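Trans-2-enoyl-CoA reductase (PDB 4GGO) catalyses the NADH-dependent reduction of the carbon-carbon double bond of trans-2-enoyl-CoA substrates such as crotonyl-CoA, a step of bacterial fatty acid synthesis. Local coordinates at residues Ser164-Pro168 with Glu191-Glu197. Numbering follows the deposited sequence.
Sequences SVLKP and EPANDEE
A very short salt bridge, 2.4 Å from Lys167 NZ (rotamer m, t, m, t) to Glu197 OE2 (chi1 m, chi2 t), ties the loop between strands 161-163 and 173-178 of the catalytic region to a capping box starting helix 195-205. Asn194 is the N-cap: its short side chain, in the p rotamer, brings OD1 back to Glu197 N (2.9 Å), while Glu197 OE1 accepts from Asn194 N (3.1 Å). Glutamate suits this place because its two oxygens serve cap and lysine at once. Extended residues 164-168 and 191-194 run in opposite directions, nearest CA pairs Val165-Glu197 (6.3 Å) and Pro168-Pro192 (4.9 Å); Ala193 N donates to Pro168 O (2.9 Å), which Pro192 CA approaches at 3.3 Å. Pro168 lies about 10 Å, side chain to side chain, from Tyr244, the probable proton donor. Thr248 OG1 bonds Val165 O and Lys167 N. The small Ala193 leaves room for the lysine, CB to Lys167 CE 3.9 Å, and Val165 sets CG2 3.7 Å from Glu197 CB.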
ATOM      1  N   SER A 164     -13.932   9.707  -3.575  1.00 33.22           N
ATOM      2  CA  SER A 164     -13.354  10.134  -2.305  1.00 31.84           C
ATOM      3  C   SER A 164     -12.638  11.472  -2.445  1.00 34.77           C
ATOM      4  O   SER A 164     -12.153  11.817  -3.523  1.00 36.72           O
ATOM      5  CB  SER A 164     -12.383   9.078  -1.770  1.00 36.59           C
ATOM      6  OG  SER A 164     -11.255   8.945  -2.618  1.00 38.25           O
ATOM      7  N   VAL A 165     -12.588  12.225  -1.351  1.00 36.04           N
ATOM      8  CA  VAL A 165     -11.837  13.473  -1.311  1.00 36.09           C
ATOM      9  C   VAL A 165     -10.873  13.467  -0.127  1.00 32.00           C
ATOM     10  O   VAL A 165     -11.056  12.716   0.831  1.00 36.76           O
ATOM     11  CB  VAL A 165     -12.765  14.702  -1.199  1.00 38.11           C
ATOM     12  CG1 VAL A 165     -13.788  14.704  -2.328  1.00 42.74           C
ATOM     13  CG2 VAL A 165     -13.456  14.728   0.156  1.00 35.23           C
ATOM     14  N   LEU A 166      -9.841  14.300  -0.204  1.00 32.69           N
ATOM     15  CA  LEU A 166      -8.867  14.420   0.873  1.00 36.51           C
ATOM     16  C   LEU A 166      -8.921  15.830   1.440  1.00 34.15           C
ATOM     17  O   LEU A 166      -8.102  16.680   1.089  1.00 36.86           O
ATOM     18  CB  LEU A 166      -7.459  14.129   0.353  1.00 36.57           C
ATOM     19  CG  LEU A 166      -7.277  12.860  -0.481  1.00 39.80           C
ATOM     20  CD1 LEU A 166      -5.828  12.712  -0.914  1.00 43.96           C
ATOM     21  CD2 LEU A 166      -7.738  11.633   0.289  1.00 43.28           C
ATOM     22  N   LYS A 167      -9.892  16.082   2.315  1.00 28.80           N
ATOM     23  CA  LYS A 167     -10.156  17.437   2.787  1.00 32.13           C
ATOM     24  C   LYS A 167     -10.524  17.481   4.274  1.00 33.14           C
ATOM     25  O   LYS A 167     -10.996  16.489   4.828  1.00 31.30           O
ATOM     26  CB  LYS A 167     -11.253  18.084   1.927  1.00 33.36           C
ATOM     27  CG  LYS A 167     -10.820  18.347   0.485  1.00 34.55           C
ATOM     28  CD  LYS A 167     -11.816  19.185  -0.299  1.00 38.97           C
ATOM     29  CE  LYS A 167     -13.103  18.441  -0.569  1.00 44.16           C
ATOM     30  NZ  LYS A 167     -13.868  19.112  -1.658  1.00 47.41           N
ATOM     31  N   PRO A 168     -10.299  18.634   4.928  1.00 26.18           N
ATOM     32  CA  PRO A 168     -10.639  18.775   6.348  1.00 32.17           C
ATOM     33  C   PRO A 168     -12.114  19.108   6.550  1.00 36.20           C
ATOM     34  O   PRO A 168     -12.866  19.192   5.580  1.00 39.01           O
ATOM     35  CB  PRO A 168      -9.787  19.966   6.779  1.00 35.58           C
ATOM     36  CG  PRO A 168      -9.726  20.812   5.558  1.00 39.58           C
ATOM     37  CD  PRO A 168      -9.647  19.847   4.402  1.00 30.68           C
ATOM     38  N   GLU A 191      -9.765  22.836   0.929  1.00 35.01           N
ATOM     39  CA  GLU A 191     -11.008  23.427   1.412  1.00 41.45           C
ATOM     40  C   GLU A 191     -11.799  22.411   2.232  1.00 37.95           C
ATOM     41  O   GLU A 191     -11.668  21.211   2.020  1.00 39.35           O
ATOM     42  CB  GLU A 191     -11.847  23.921   0.229  1.00 41.18           C
ATOM     43  CG  GLU A 191     -11.121  24.886  -0.703  1.00 49.53           C
ATOM     44  CD  GLU A 191     -11.075  26.310  -0.175  1.00 55.97           C
ATOM     45  OE1 GLU A 191     -11.498  27.227  -0.912  1.00 59.67           O
ATOM     46  OE2 GLU A 191     -10.613  26.519   0.966  1.00 46.72           O
ATOM     47  N   PRO A 192     -12.618  22.891   3.181  1.00 40.87           N
ATOM     48  CA  PRO A 192     -13.438  21.975   3.983  1.00 39.80           C
ATOM     49  C   PRO A 192     -14.484  21.251   3.135  1.00 39.45           C
ATOM     50  O   PRO A 192     -15.019  21.828   2.190  1.00 38.79           O
ATOM     51  CB  PRO A 192     -14.114  22.904   4.998  1.00 42.39           C
ATOM     52  CG  PRO A 192     -14.073  24.256   4.368  1.00 44.62           C
ATOM     53  CD  PRO A 192     -12.794  24.294   3.593  1.00 37.13           C
ATOM     54  N   ALA A 193     -14.763  19.997   3.473  1.00 35.41           N
ATOM     55  CA  ALA A 193     -15.667  19.170   2.681  1.00 42.05           C
ATOM     56  C   ALA A 193     -17.103  19.216   3.192  1.00 36.73           C
ATOM     57  O   ALA A 193     -17.354  19.556   4.349  1.00 37.00           O
ATOM     58  CB  ALA A 193     -15.167  17.734   2.640  1.00 45.66           C
ATOM     59  N   ASN A 194     -18.042  18.869   2.314  1.00 41.04           N
ATOM     60  CA  ASN A 194     -19.452  18.789   2.681  1.00 42.77           C
ATOM     61  C   ASN A 194     -19.874  17.374   3.076  1.00 46.48           C
ATOM     62  O   ASN A 194     -19.072  16.440   3.018  1.00 41.24           O
ATOM     63  CB  ASN A 194     -20.337  19.324   1.547  1.00 39.87           C
ATOM     64  CG  ASN A 194     -20.067  18.640   0.217  1.00 43.82           C
ATOM     65  OD1 ASN A 194     -19.892  17.423   0.151  1.00 43.84           O
ATOM     66  ND2 ASN A 194     -20.021  19.427  -0.853  1.00 43.24           N
ATOM     67  N   ASP A 195     -21.136  17.223   3.469  1.00 49.83           N
ATOM     68  CA  ASP A 195     -21.654  15.942   3.945  1.00 47.34           C
ATOM     69  C   ASP A 195     -21.621  14.849   2.875  1.00 43.77           C
ATOM     70  O   ASP A 195     -21.469  13.671   3.194  1.00 47.98           O
ATOM     71  CB  ASP A 195     -23.074  16.109   4.496  1.00 53.32           C
ATOM     72  CG  ASP A 195     -23.095  16.700   5.894  1.00 61.34           C
ATOM     73  OD1 ASP A 195     -22.051  17.216   6.343  1.00 65.93           O
ATOM     74  OD2 ASP A 195     -24.161  16.651   6.541  1.00 68.19           O
ATOM     75  N   GLU A 196     -21.760  15.241   1.611  1.00 40.67           N
ATOM     76  CA  GLU A 196     -21.699  14.284   0.509  1.00 47.65           C
ATOM     77  C   GLU A 196     -20.293  13.727   0.315  1.00 40.73           C
ATOM     78  O   GLU A 196     -20.101  12.512   0.256  1.00 36.46           O
ATOM     79  CB  GLU A 196     -22.199  14.914  -0.794  1.00 50.72           C
ATOM     80  CG  GLU A 196     -23.695  14.761  -1.018  1.00 51.24           C
ATOM     81  CD  GLU A 196     -24.096  14.985  -2.465  1.00 70.71           C
ATOM     82  OE1 GLU A 196     -23.332  15.644  -3.202  1.00 73.28           O
ATOM     83  OE2 GLU A 196     -25.172  14.492  -2.866  1.00 72.19           O
ATOM     84  N   GLU A 197     -19.316  14.622   0.216  1.00 39.48           N
ATOM     85  CA  GLU A 197     -17.918  14.233   0.071  1.00 41.23           C
ATOM     86  C   GLU A 197     -17.456  13.381   1.247  1.00 35.28           C
ATOM     87  O   GLU A 197     -16.661  12.457   1.081  1.00 36.99           O
ATOM     88  CB  GLU A 197     -17.034  15.475  -0.060  1.00 38.03           C
ATOM     89  CG  GLU A 197     -17.236  16.242  -1.355  1.00 43.40           C
ATOM     90  CD  GLU A 197     -16.484  17.556  -1.374  1.00 42.63           C
ATOM     91  OE1 GLU A 197     -16.607  18.328  -0.400  1.00 38.82           O
ATOM     92  OE2 GLU A 197     -15.764  17.817  -2.360  1.00 49.25           O
TER